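Local structure of histidinol-phosphatase (Bordetella pertussis, 3FVV) at residues F9-T14 and L18-Q23; C111-A116 and P124-F129; F120-I125 and L134-P139; N189-L194 and P207-I212; E151-F156 and K160-N165. The protein probably catalyses the magnesium-dependent removal of phosphate from L-histidinol phosphate, yielding L-histidinol, the direct precursor of histidine. All blocks are in the same frame, centred on the assembly; numbering follows the deposited sequence.

Contact 1 of 5, residues F9-T14 and L18-Q23; sequences FDLDHT and LDSDYQ. With SO4 (sulfate ion), chain C.
D12 reaches across to the start of helix 20-30 and puts one carboxylate oxygen against S20. S20 OG donates to the syn lone pair of D12 OD1 at 2.6 Å, and S20 N meets that oxygen from above the carboxylate plane at 2.8 Å. The serine OG sits between its backbone N and carbonyl carbon (chi1 74°), and from there hydroxyl and N-H reach the same oxygen. With OD1 gripped twice, the carboxylate has little freedom to rotate; D12 OD2 bonds to T117 and lies 2.6 Å from sulfate O4. D19 caps the helix with bonds to D21 N and, weakly, Y22 N; its OD1 lies 3.5 Å from D12 OD2, two acceptors that do not bond. The H13 imidazole lies with one face over L18 C, and its NE2 meets D19 CB at 3.6 Å. On the other flank D12 N donates almost straight to sulfate O1 (3.0 Å, 174°), and T14 OG1 uses the anti lone pair of D10 OD2. The sequence D10-L11-D12-H13-T14 matches the DxDxT signature of HAD phosphatases, in which the first aspartate is the nucleophile and the second the general acid/base. The sulfate probably mimics the substrate phosphate, with S20 holding the second aspartate in place.

Contact 2 of 5, residues C111-A116 and P124-F129; sequences CALVTA and PIARAF. With SO4 (sulfate ion), chain C.
L113 meets A126 through a single methyl. Its CD2 lies 3.8 Å from A126 CB and equally near A126 CA, resting on the helix backbone beside the short alanine side chain. I125 comes next, with I125 C 4.5 Å from L113 CD2. The leucine gets there because CG is anti to the backbone N (chi1 -166°), which carries the branch out from the strand toward the helix. All three residues are buried, no polar atoms pair across the contact, and the CA atoms of L113 and A126 come within 6.3 Å. These are the first strand and the helix of a beta-alpha-beta unit in the Rossmann-like HAD core: strand 110-115 runs between strands 5-9 and 133-142, and helix 119-128 covers its L113 side. T115, at the strand's end, is consistent with motif II, the Ser or Thr that binds the substrate phosphoryl group in HAD enzymes. F129 also touches A97 and V101 of helix 95-106. The polar interactions belong to the strand's C-terminal end and go to the sulfate. T115 OG1 donates to sulfate O1 at 2.9 Å and also accepts from T117 N, which fixes the hydroxyl's rotation. A116 N points almost straight at sulfate O2 (2.8 Å, 175°).

Contact 3 of 5, residues F120-I125 and L134-P139; sequences FVTAPI and LIATDP
The return half of a beta-alpha-beta crossover lies here, where T122 and its neighbours on helix 119-128 pack on L134 and A136 of strand 133-142. The short segments 120-125 and 134-136 run nearly antiparallel, at 158°, with their axes 9.1 Å apart. T122 occupies the middle. Its OG1 lies between the backbone N and the carbonyl carbon (chi1 49°), which keeps the hydroxyl back along its own helix, where it bonds to the carbonyls of N118 and T117. The oxygen's strand-facing side is therefore in purely van der Waals contact, 3.6 Å from A136 CB. L134 comes in at about a right angle to the threonine and forks around it: both CD1 and CD2 are within 3.8 Å of T122 OG1, and CD2 goes on to touch A123 CA at 3.7 Å. The packing is thinner at the start of the helix, where F120 CB and P139 CG are 4.4 Å apart, and the phenylalanine ring leads off to meet H81 edge-to-face. A123 and A136 offer just CB and backbone atoms to the contact. Strand 133-142 then lies parallel to 110-115, its neighbour in the sheet, the parallel crossover typical of the Rossmann-like HAD core.

Contact 4 of 5, residues N189-L194 and P207-I212; sequences NDVPLL and PGLREI
L194 and L209 make the tight half of this contact, reaching toward each other tip to tip with their CD1 methyls 3.8 Å apart. L209 CD2 is almost as near, 4.1 Å from the same L194 methyl, so one tip sits against a fork. L209 holds CG anti to its backbone N (chi1 -179°), which sends both methyls toward the other helix; the two leucines are buried. The other half is looser. V191 CG2 only grazes L209 CD1 and I212 CD1, each at 4.3 Å, and V191 and I212 are partly exposed, so this side borders solvent. The backbones stay well apart, with V191 and L209 CA atoms 8.2 Å from each other, and the interface is side-chain methyls alone. Just ahead of V191, D190 forms a salt bridge with K160. Helices 191-196 and 207-216 thus meet beside strand 199-203, which connects them: L194 rests on F183 of strand 180-185 and P200, L209 on A202, and W218 touches both L194 and I212.

Contact 5 of 5, residues E151-F156 and K160-N165; sequences EGTPSF and KVVRVN. With SO4 (sulfate ion), chain C.
Before helix 158-170 the chain makes an inverse gamma turn centred on S155, closed by a weak F156 N to P154 O bond of 3.1 Å, and the S155 and K160 CA atoms lie 4.4 Å apart. Beyond CG the K160 chain is extended and runs alongside the S155 peptide, with CG 3.4 Å from S155 C and CE 3.2 Å from S155 O. At its end NZ donates to sulfate O2 at 2.9 Å, forms salt bridges with D10 and D190, and bonds to the V114 carbonyl. That matches the motif III lysine of HAD phosphatases, which steadies the phosphoryl group and the nucleophilic aspartate. S155 OG touches K160 CG, but its hydrogen bond goes to I135 O. R163, bent at chi2 and chi3 (-73° and -54°), folds back so that NH1 donates to T153 O at 3.0 Å. The oxygen lies at the edge of the guanidinium, near its plane, and the N-H comes in nearly along the C=O axis. The same NH1 also serves A136 O, so one arginine pins the loop to the strand. T153 CB lies 4.1 Å from R163 CD, and V162 skirts the threonine at the surface. The helix is backed by I135 of strand 133-142 on the R163 and V164 side and by P192 and L193 of helix 191-196 at V161, while the loop rests on V114 and T137.

From the N terminus, contact 1 closes the short loop between strand 5-9 and helix 20-30. After a long helical excursion, the chain loops of contacts 2 and 3 overlap and cross, sharing P124 and I125: helix 119-128 is packed first on strand 110-115, then on strand 133-142. The others follow in series. Contact 5 closes another tight loop, leading into helix 158-170, and contact 4 joins two helices around strand 199-203 near the C-terminal end of the chain. In space the contacts are tied to one another: K160 of contact 5 bridges D10 of contact 1 and D190 of contact 4, F9 is backbone-bonded to V114 of contact 2, and A136 of contact 3 bonds R163. Contacts 1, 2 and 5 converge on one sulfate.

Contact 1 of 5, residues F9-T14 and L18-Q23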
# COMPACT_ATOMS: atom_id res chain seq x y z
N PHE A 9 -0.22 3.15 -8.60
CA PHE A 9 0.99 2.69 -7.97
C PHE A 9 0.75 1.84 -6.74
O PHE A 9 0.11 2.27 -5.81
CB PHE A 9 1.84 3.89 -7.62
CG PHE A 9 2.07 4.79 -8.75
CD1 PHE A 9 3.09 4.53 -9.65
CD2 PHE A 9 1.25 5.88 -8.95
CE1 PHE A 9 3.30 5.35 -10.71
CE2 PHE A 9 1.46 6.74 -10.01
CZ PHE A 9 2.51 6.49 -10.88
N ASP A 10 1.30 0.65 -6.74
CA ASP A 10 1.51 -0.11 -5.50
C ASP A 10 2.52 0.63 -4.62
O ASP A 10 3.33 1.40 -5.10
CB ASP A 10 2.03 -1.52 -5.87
CG ASP A 10 2.18 -2.44 -4.64
OD1 ASP A 10 1.17 -2.58 -3.88
OD2 ASP A 10 3.29 -3.00 -4.41
N LEU A 11 2.50 0.43 -3.30
CA LEU A 11 3.46 1.08 -2.42
C LEU A 11 4.61 0.16 -1.96
O LEU A 11 5.77 0.39 -2.33
CB LEU A 11 2.77 1.65 -1.18
CG LEU A 11 3.68 2.35 -0.17
CD1 LEU A 11 4.32 3.53 -0.80
CD2 LEU A 11 2.87 2.78 1.15
N ASP A 12 4.30 -0.87 -1.19
CA ASP A 12 5.35 -1.59 -0.47
C ASP A 12 6.19 -2.39 -1.42
O ASP A 12 5.66 -3.20 -2.14
CB ASP A 12 4.76 -2.44 0.66
CG ASP A 12 3.98 -1.59 1.68
OD1 ASP A 12 4.48 -0.56 2.14
OD2 ASP A 12 2.83 -1.91 1.98
N HIS A 13 7.49 -2.08 -1.46
CA HIS A 13 8.47 -2.74 -2.35
C HIS A 13 8.34 -2.30 -3.78
O HIS A 13 9.09 -2.75 -4.62
CB HIS A 13 8.38 -4.25 -2.27
CG HIS A 13 8.66 -4.76 -0.89
ND1 HIS A 13 9.89 -4.63 -0.31
CD2 HIS A 13 7.85 -5.33 0.03
CE1 HIS A 13 9.85 -5.14 0.91
NE2 HIS A 13 8.63 -5.58 1.14
N THR A 14 7.41 -1.40 -4.08
CA THR A 14 7.27 -0.83 -5.43
C THR A 14 7.80 0.59 -5.39
O THR A 14 8.77 0.89 -6.03
CB THR A 14 5.77 -0.83 -5.86
OG1 THR A 14 5.36 -2.19 -6.04
CG2 THR A 14 5.54 -0.04 -7.18
N LEU A 18 10.87 -1.06 1.16
CA LEU A 18 10.57 -1.71 2.39
C LEU A 18 9.05 -1.98 2.41
O LEU A 18 8.29 -1.54 1.52
CB LEU A 18 11.04 -0.84 3.56
CG LEU A 18 10.62 0.67 3.58
CD1 LEU A 18 9.20 0.82 4.05
CD2 LEU A 18 11.58 1.58 4.38
N ASP A 19 8.62 -2.73 3.41
CA ASP A 19 7.21 -2.95 3.68
C ASP A 19 6.79 -2.03 4.82
O ASP A 19 7.12 -2.23 6.01
CB ASP A 19 6.95 -4.43 4.09
CG ASP A 19 5.51 -4.65 4.53
OD1 ASP A 19 4.64 -3.83 4.22
OD2 ASP A 19 5.25 -5.64 5.19
N SER A 20 6.00 -1.04 4.45
CA SER A 20 5.62 -0.02 5.38
C SER A 20 4.71 -0.60 6.52
O SER A 20 4.72 -0.13 7.63
CB SER A 20 4.98 1.16 4.63
OG SER A 20 3.66 0.91 4.16
N ASP A 21 4.02 -1.69 6.25
CA ASP A 21 3.08 -2.29 7.23
C ASP A 21 3.93 -2.85 8.39
O ASP A 21 3.82 -2.43 9.53
CB ASP A 21 2.27 -3.37 6.51
CG ASP A 21 0.87 -3.59 7.08
OD1 ASP A 21 0.34 -2.76 7.84
OD2 ASP A 21 0.30 -4.66 6.73
N TYR A 22 4.84 -3.76 8.04
CA TYR A 22 5.77 -4.39 8.99
C TYR A 22 6.67 -3.34 9.69
O TYR A 22 6.80 -3.35 10.91
CB TYR A 22 6.62 -5.45 8.31
CG TYR A 22 7.53 -6.09 9.34
CD1 TYR A 22 7.04 -7.06 10.22
CD2 TYR A 22 8.83 -5.63 9.52
CE1 TYR A 22 7.86 -7.62 11.23
CE2 TYR A 22 9.66 -6.17 10.50
CZ TYR A 22 9.18 -7.17 11.37
OH TYR A 22 10.00 -7.67 12.36
N GLN A 23 7.22 -2.39 8.94
CA GLN A 23 8.12 -1.38 9.55
C GLN A 23 7.35 -0.52 10.59
O GLN A 23 7.86 -0.20 11.66
CB GLN A 23 8.77 -0.50 8.50
CG GLN A 23 9.66 -1.26 7.59
CD GLN A 23 10.85 -1.83 8.35
OE1 GLN A 23 11.32 -1.25 9.34
NE2 GLN A 23 11.32 -2.95 7.90
S SO4 C . 1.07 -3.13 -0.79
O1 SO4 C . 1.47 -1.71 -1.12
O2 SO4 C . -0.36 -3.46 -1.17
O3 SO4 C . 2.09 -3.97 -1.40
O4 SO4 C . 1.13 -3.36 0.66

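Contact 2 of 5, residues C111-A116 and P124-F129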
# COMPACT_ATOMS: atom_id res chain seq x y z
N CYS A 111 -3.53 10.09 -10.95
CA CYS A 111 -2.61 9.21 -10.18
C CYS A 111 -3.17 8.85 -8.79
O CYS A 111 -3.69 9.70 -8.09
CB CYS A 111 -1.25 9.88 -9.99
SG CYS A 111 -0.43 10.22 -11.55
N ALA A 112 -3.00 7.57 -8.42
CA ALA A 112 -3.48 7.02 -7.16
C ALA A 112 -2.47 5.99 -6.67
O ALA A 112 -1.87 5.20 -7.47
CB ALA A 112 -4.86 6.33 -7.35
N LEU A 113 -2.32 5.97 -5.35
CA LEU A 113 -1.61 4.94 -4.64
C LEU A 113 -2.62 3.87 -4.20
O LEU A 113 -3.65 4.19 -3.57
CB LEU A 113 -0.85 5.56 -3.46
CG LEU A 113 0.23 4.80 -2.70
CD1 LEU A 113 1.48 4.53 -3.51
CD2 LEU A 113 0.63 5.58 -1.41
N VAL A 114 -2.34 2.61 -4.59
CA VAL A 114 -3.23 1.50 -4.29
C VAL A 114 -2.50 0.45 -3.47
O VAL A 114 -1.64 -0.29 -4.02
CB VAL A 114 -3.80 0.85 -5.60
CG1 VAL A 114 -5.00 -0.05 -5.24
CG2 VAL A 114 -4.20 1.92 -6.62
N THR A 115 -2.84 0.36 -2.19
CA THR A 115 -2.03 -0.37 -1.24
C THR A 115 -2.86 -1.07 -0.15
O THR A 115 -3.83 -0.52 0.35
CB THR A 115 -1.00 0.61 -0.58
OG1 THR A 115 -0.27 -0.06 0.44
CG2 THR A 115 -1.72 1.81 0.03
N ALA A 116 -2.43 -2.28 0.23
CA ALA A 116 -3.05 -3.04 1.32
C ALA A 116 -2.68 -2.43 2.65
O ALA A 116 -3.36 -2.68 3.62
CB ALA A 116 -2.63 -4.50 1.32
N PRO A 124 -0.09 9.87 4.64
CA PRO A 124 1.03 10.87 4.51
C PRO A 124 2.10 10.45 3.49
O PRO A 124 2.85 11.27 3.03
CB PRO A 124 1.65 10.94 5.92
CG PRO A 124 0.50 10.50 6.82
CD PRO A 124 -0.24 9.42 6.02
N ILE A 125 2.17 9.17 3.17
CA ILE A 125 3.10 8.65 2.16
C ILE A 125 2.62 8.98 0.75
O ILE A 125 3.43 9.36 -0.11
CB ILE A 125 3.26 7.12 2.30
CG1 ILE A 125 3.66 6.77 3.74
CG2 ILE A 125 4.28 6.61 1.26
CD1 ILE A 125 3.98 5.34 4.02
N ALA A 126 1.31 8.86 0.50
CA ALA A 126 0.76 9.36 -0.76
C ALA A 126 1.03 10.84 -0.93
O ALA A 126 1.48 11.31 -2.02
CB ALA A 126 -0.70 9.07 -0.91
N ARG A 127 0.77 11.60 0.12
CA ARG A 127 1.11 13.01 0.10
C ARG A 127 2.62 13.26 -0.15
O ARG A 127 2.99 14.21 -0.87
CB ARG A 127 0.69 13.64 1.43
CG ARG A 127 1.08 15.08 1.62
CD ARG A 127 0.60 15.48 2.98
NE ARG A 127 1.21 16.69 3.51
CZ ARG A 127 0.63 17.89 3.59
NH1 ARG A 127 -0.62 18.10 3.14
NH2 ARG A 127 1.30 18.88 4.14
N ALA A 128 3.49 12.46 0.44
CA ALA A 128 4.94 12.65 0.20
C ALA A 128 5.32 12.50 -1.27
O ALA A 128 6.30 13.09 -1.72
CB ALA A 128 5.80 11.72 1.08
N PHE A 129 4.52 11.76 -2.04
CA PHE A 129 4.77 11.59 -3.46
C PHE A 129 4.04 12.59 -4.33
O PHE A 129 4.19 12.55 -5.53
CB PHE A 129 4.39 10.17 -3.86
CG PHE A 129 5.46 9.15 -3.59
CD1 PHE A 129 6.53 9.04 -4.42
CD2 PHE A 129 5.38 8.30 -2.49
CE1 PHE A 129 7.52 8.09 -4.16
CE2 PHE A 129 6.34 7.38 -2.21
CZ PHE A 129 7.41 7.24 -3.07
S SO4 C . 1.07 -3.13 -0.79
O1 SO4 C . 1.47 -1.71 -1.12
O2 SO4 C . -0.36 -3.46 -1.17
O3 SO4 C . 2.09 -3.97 -1.40
O4 SO4 C . 1.13 -3.36 0.66

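Contact 3 of 5, residues F120-I125 and L134-P139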
# COMPACT_ATOMS: atom_id res chain seq x y z
N PHE A 120 -4.44 4.97 7.49
CA PHE A 120 -3.80 5.76 8.50
C PHE A 120 -2.27 5.80 8.29
O PHE A 120 -1.63 6.84 8.38
CB PHE A 120 -4.10 5.29 9.94
CG PHE A 120 -3.34 6.07 10.96
CD1 PHE A 120 -3.75 7.35 11.31
CD2 PHE A 120 -2.14 5.62 11.45
CE1 PHE A 120 -3.00 8.13 12.21
CE2 PHE A 120 -1.39 6.41 12.33
CZ PHE A 120 -1.84 7.64 12.69
N VAL A 121 -1.70 4.64 8.05
CA VAL A 121 -0.27 4.51 7.82
C VAL A 121 0.16 5.10 6.49
O VAL A 121 1.21 5.67 6.41
CB VAL A 121 0.19 3.00 7.96
CG1 VAL A 121 1.65 2.81 7.51
CG2 VAL A 121 -0.03 2.54 9.41
N THR A 122 -0.66 5.03 5.45
CA THR A 122 -0.21 5.40 4.12
C THR A 122 -0.64 6.76 3.59
O THR A 122 -0.09 7.22 2.62
CB THR A 122 -0.60 4.33 3.08
OG1 THR A 122 -1.99 3.99 3.22
CG2 THR A 122 0.26 3.05 3.28
N ALA A 123 -1.64 7.38 4.19
CA ALA A 123 -2.08 8.73 3.75
C ALA A 123 -0.93 9.73 3.63
O ALA A 123 -0.78 10.36 2.59
CB ALA A 123 -3.25 9.25 4.60
N PRO A 124 -0.09 9.87 4.64
CA PRO A 124 1.03 10.87 4.51
C PRO A 124 2.10 10.45 3.49
O PRO A 124 2.85 11.27 3.03
CB PRO A 124 1.65 10.94 5.92
CG PRO A 124 0.50 10.50 6.82
CD PRO A 124 -0.24 9.42 6.02
N ILE A 125 2.17 9.17 3.17
CA ILE A 125 3.10 8.65 2.16
C ILE A 125 2.62 8.98 0.75
O ILE A 125 3.43 9.36 -0.11
CB ILE A 125 3.26 7.12 2.30
CG1 ILE A 125 3.66 6.77 3.74
CG2 ILE A 125 4.28 6.61 1.26
CD1 ILE A 125 3.98 5.34 4.02
N LEU A 134 -5.75 8.02 -2.71
CA LEU A 134 -5.24 6.85 -1.99
C LEU A 134 -6.33 5.80 -1.95
O LEU A 134 -7.43 6.08 -1.49
CB LEU A 134 -4.93 7.20 -0.56
CG LEU A 134 -4.45 6.06 0.36
CD1 LEU A 134 -3.13 5.46 -0.09
CD2 LEU A 134 -4.35 6.54 1.77
N ILE A 135 -6.01 4.60 -2.37
CA ILE A 135 -6.97 3.54 -2.39
C ILE A 135 -6.33 2.44 -1.53
O ILE A 135 -5.59 1.54 -2.02
CB ILE A 135 -7.29 3.09 -3.84
CG1 ILE A 135 -7.86 4.27 -4.69
CG2 ILE A 135 -8.29 1.94 -3.84
CD1 ILE A 135 -7.60 4.13 -6.21
N ALA A 136 -6.57 2.56 -0.22
CA ALA A 136 -5.93 1.71 0.80
C ALA A 136 -6.96 1.01 1.66
O ALA A 136 -8.09 1.43 1.74
CB ALA A 136 -5.00 2.57 1.73
N THR A 137 -6.57 -0.09 2.32
CA THR A 137 -7.45 -0.75 3.30
C THR A 137 -7.73 0.32 4.37
O THR A 137 -6.83 1.04 4.80
CB THR A 137 -6.77 -1.96 3.85
OG1 THR A 137 -6.60 -2.85 2.75
CG2 THR A 137 -7.60 -2.69 5.01
N ASP A 138 -8.99 0.46 4.72
CA ASP A 138 -9.39 1.52 5.63
C ASP A 138 -9.71 0.95 6.98
O ASP A 138 -10.55 0.04 7.13
CB ASP A 138 -10.61 2.30 5.12
CG ASP A 138 -10.28 3.12 3.85
OD1 ASP A 138 -9.20 3.78 3.80
OD2 ASP A 138 -11.12 3.09 2.92
N PRO A 139 -9.10 1.55 8.00
CA PRO A 139 -9.43 1.14 9.35
C PRO A 139 -10.73 1.77 9.80
O PRO A 139 -10.91 2.97 9.61
CB PRO A 139 -8.23 1.67 10.19
CG PRO A 139 -7.54 2.60 9.42
CD PRO A 139 -8.10 2.63 7.96

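Contact 4 of 5, residues N189-L194 and P207-I212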
# COMPACT_ATOMS: atom_id res chain seq x y z
N ASN A 189 0.56 -11.20 -5.72
CA ASN A 189 -0.71 -10.79 -5.11
C ASN A 189 -1.48 -9.81 -5.96
O ASN A 189 -2.69 -9.76 -5.90
CB ASN A 189 -0.49 -10.13 -3.75
CG ASN A 189 -0.22 -11.13 -2.61
OD1 ASN A 189 0.45 -10.80 -1.61
ND2 ASN A 189 -0.78 -12.30 -2.70
N ASP A 190 -0.78 -8.99 -6.72
CA ASP A 190 -1.41 -7.95 -7.55
C ASP A 190 -1.66 -8.29 -9.04
O ASP A 190 -2.02 -7.40 -9.85
CB ASP A 190 -0.62 -6.67 -7.45
CG ASP A 190 -0.99 -5.85 -6.21
OD1 ASP A 190 -2.11 -6.09 -5.72
OD2 ASP A 190 -0.17 -5.01 -5.75
N VAL A 191 -1.54 -9.55 -9.40
CA VAL A 191 -1.90 -9.98 -10.76
C VAL A 191 -3.35 -9.53 -11.09
O VAL A 191 -3.64 -9.10 -12.19
CB VAL A 191 -1.68 -11.52 -10.92
CG1 VAL A 191 -2.40 -12.13 -12.26
CG2 VAL A 191 -0.15 -11.87 -10.80
N PRO A 192 -4.27 -9.57 -10.11
CA PRO A 192 -5.62 -9.12 -10.47
C PRO A 192 -5.70 -7.73 -11.03
O PRO A 192 -6.23 -7.55 -12.15
CB PRO A 192 -6.39 -9.25 -9.16
CG PRO A 192 -5.79 -10.46 -8.52
CD PRO A 192 -4.30 -10.37 -8.86
N LEU A 193 -5.11 -6.73 -10.35
CA LEU A 193 -5.13 -5.38 -10.90
C LEU A 193 -4.18 -5.23 -12.12
O LEU A 193 -4.45 -4.46 -13.05
CB LEU A 193 -4.82 -4.33 -9.82
CG LEU A 193 -4.97 -2.88 -10.27
CD1 LEU A 193 -6.31 -2.67 -10.96
CD2 LEU A 193 -4.83 -1.97 -9.09
N LEU A 194 -3.07 -5.96 -12.12
CA LEU A 194 -2.16 -5.88 -13.22
C LEU A 194 -2.89 -6.34 -14.50
O LEU A 194 -2.71 -5.75 -15.57
CB LEU A 194 -0.89 -6.67 -12.96
CG LEU A 194 0.18 -6.12 -12.02
CD1 LEU A 194 1.18 -7.18 -11.72
CD2 LEU A 194 0.86 -4.87 -12.64
N PRO A 207 10.55 -13.08 -7.90
CA PRO A 207 10.79 -14.08 -8.97
C PRO A 207 9.50 -14.58 -9.62
O PRO A 207 9.43 -14.74 -10.83
CB PRO A 207 11.53 -15.20 -8.24
CG PRO A 207 12.26 -14.50 -7.14
CD PRO A 207 11.34 -13.38 -6.68
N GLY A 208 8.47 -14.78 -8.83
CA GLY A 208 7.21 -15.22 -9.40
C GLY A 208 6.65 -14.25 -10.40
O GLY A 208 6.26 -14.64 -11.50
N LEU A 209 6.61 -12.96 -10.03
CA LEU A 209 6.04 -11.98 -10.93
C LEU A 209 6.96 -11.71 -12.12
O LEU A 209 6.48 -11.44 -13.22
CB LEU A 209 5.69 -10.70 -10.19
CG LEU A 209 5.04 -9.59 -11.05
CD1 LEU A 209 3.68 -10.04 -11.58
CD2 LEU A 209 4.88 -8.27 -10.24
N ARG A 210 8.28 -11.75 -11.90
CA ARG A 210 9.23 -11.53 -13.00
C ARG A 210 8.98 -12.55 -14.11
O ARG A 210 8.99 -12.22 -15.28
CB ARG A 210 10.67 -11.59 -12.53
CG ARG A 210 11.68 -11.13 -13.60
CD ARG A 210 13.10 -11.14 -13.06
NE ARG A 210 13.28 -10.33 -11.86
CZ ARG A 210 13.56 -9.02 -11.84
NH1 ARG A 210 13.69 -8.33 -12.96
NH2 ARG A 210 13.66 -8.37 -10.67
N GLU A 211 8.73 -13.80 -13.71
CA GLU A 211 8.45 -14.88 -14.67
C GLU A 211 7.18 -14.61 -15.47
O GLU A 211 7.16 -14.70 -16.69
CB GLU A 211 8.29 -16.16 -13.87
CG GLU A 211 7.76 -17.36 -14.61
CD GLU A 211 8.11 -18.68 -13.90
OE1 GLU A 211 8.44 -18.65 -12.68
OE2 GLU A 211 8.07 -19.74 -14.57
N ILE A 212 6.13 -14.21 -14.76
CA ILE A 212 4.87 -13.84 -15.40
C ILE A 212 5.02 -12.64 -16.33
O ILE A 212 4.46 -12.65 -17.43
CB ILE A 212 3.81 -13.50 -14.33
CG1 ILE A 212 3.40 -14.80 -13.62
CG2 ILE A 212 2.61 -12.79 -14.98
CD1 ILE A 212 2.82 -14.57 -12.27

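Contact 5 of 5, residues E151-F156 and K160-N165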
# COMPACT_ATOMS: atom_id res chain seq x y z
N GLU A 151 -12.93 -1.33 7.49
CA GLU A 151 -14.09 -0.67 6.97
C GLU A 151 -14.14 -0.91 5.47
O GLU A 151 -13.26 -0.46 4.70
CB GLU A 151 -13.98 0.82 7.33
CG GLU A 151 -14.98 1.78 6.76
CD GLU A 151 -16.22 1.78 7.57
OE1 GLU A 151 -16.16 2.12 8.77
OE2 GLU A 151 -17.28 1.47 6.97
N GLY A 152 -15.13 -1.68 5.03
CA GLY A 152 -15.36 -1.90 3.60
C GLY A 152 -14.42 -2.95 3.02
O GLY A 152 -14.08 -3.91 3.70
N THR A 153 -14.11 -2.84 1.73
CA THR A 153 -13.36 -3.89 1.06
C THR A 153 -11.86 -3.58 1.22
O THR A 153 -11.45 -2.45 1.00
CB THR A 153 -13.69 -3.93 -0.43
OG1 THR A 153 -15.08 -4.16 -0.60
CG2 THR A 153 -12.91 -5.03 -1.15
N PRO A 154 -11.06 -4.59 1.63
CA PRO A 154 -9.64 -4.41 1.69
C PRO A 154 -9.02 -4.19 0.30
O PRO A 154 -9.50 -4.75 -0.70
CB PRO A 154 -9.11 -5.69 2.34
CG PRO A 154 -10.29 -6.59 2.52
CD PRO A 154 -11.53 -5.87 2.18
N SER A 155 -8.00 -3.36 0.27
CA SER A 155 -7.27 -3.05 -0.96
C SER A 155 -6.14 -4.06 -1.10
O SER A 155 -4.96 -3.77 -0.98
CB SER A 155 -6.81 -1.61 -0.96
OG SER A 155 -6.50 -1.24 -2.28
N PHE A 156 -6.56 -5.30 -1.31
CA PHE A 156 -5.65 -6.45 -1.30
C PHE A 156 -6.13 -7.47 -2.31
O PHE A 156 -7.31 -7.82 -2.35
CB PHE A 156 -5.54 -7.03 0.10
CG PHE A 156 -4.63 -8.22 0.20
CD1 PHE A 156 -3.29 -8.08 0.06
CD2 PHE A 156 -5.16 -9.50 0.48
CE1 PHE A 156 -2.42 -9.20 0.16
CE2 PHE A 156 -4.33 -10.61 0.63
CZ PHE A 156 -2.94 -10.46 0.46
N LYS A 160 -8.19 -4.86 -4.61
CA LYS A 160 -7.65 -3.67 -5.25
C LYS A 160 -8.47 -3.34 -6.49
O LYS A 160 -8.72 -2.16 -6.75
CB LYS A 160 -6.19 -3.84 -5.60
CG LYS A 160 -5.29 -3.90 -4.39
CD LYS A 160 -3.84 -3.50 -4.74
CE LYS A 160 -2.97 -3.54 -3.49
NZ LYS A 160 -1.55 -3.22 -3.77
N VAL A 161 -8.94 -4.36 -7.21
CA VAL A 161 -9.73 -4.13 -8.42
C VAL A 161 -11.07 -3.51 -8.09
O VAL A 161 -11.43 -2.45 -8.65
CB VAL A 161 -9.85 -5.40 -9.36
CG1 VAL A 161 -10.55 -5.02 -10.72
CG2 VAL A 161 -8.48 -6.00 -9.63
N VAL A 162 -11.80 -4.13 -7.17
CA VAL A 162 -13.06 -3.59 -6.68
C VAL A 162 -12.89 -2.11 -6.21
O VAL A 162 -13.59 -1.20 -6.67
CB VAL A 162 -13.62 -4.52 -5.54
CG1 VAL A 162 -14.89 -3.96 -4.86
CG2 VAL A 162 -13.90 -5.91 -6.11
N ARG A 163 -11.89 -1.86 -5.36
CA ARG A 163 -11.73 -0.54 -4.79
C ARG A 163 -11.41 0.50 -5.86
O ARG A 163 -11.90 1.60 -5.82
CB ARG A 163 -10.65 -0.56 -3.68
CG ARG A 163 -11.12 -1.26 -2.45
CD ARG A 163 -12.17 -0.37 -1.66
NE ARG A 163 -11.58 0.94 -1.40
CZ ARG A 163 -10.73 1.21 -0.40
NH1 ARG A 163 -10.38 0.29 0.45
NH2 ARG A 163 -10.18 2.41 -0.28
N VAL A 164 -10.58 0.14 -6.83
CA VAL A 164 -10.23 1.06 -7.88
C VAL A 164 -11.51 1.37 -8.68
O VAL A 164 -11.76 2.53 -9.03
CB VAL A 164 -9.14 0.46 -8.79
CG1 VAL A 164 -9.04 1.26 -10.03
CG2 VAL A 164 -7.75 0.42 -8.05
N ASN A 165 -12.31 0.35 -9.00
CA ASN A 165 -13.53 0.62 -9.82
C ASN A 165 -14.55 1.47 -9.02
O ASN A 165 -15.15 2.45 -9.56
CB ASN A 165 -14.13 -0.65 -10.41
CG ASN A 165 -13.22 -1.31 -11.48
OD1 ASN A 165 -13.04 -2.55 -11.50
ND2 ASN A 165 -12.67 -0.49 -12.35
S SO4 C . 1.07 -3.13 -0.79
O1 SO4 C . 1.47 -1.71 -1.12
O2 SO4 C . -0.36 -3.46 -1.17
O3 SO4 C . 2.09 -3.97 -1.40
O4 SO4 C . 1.13 -3.36 0.66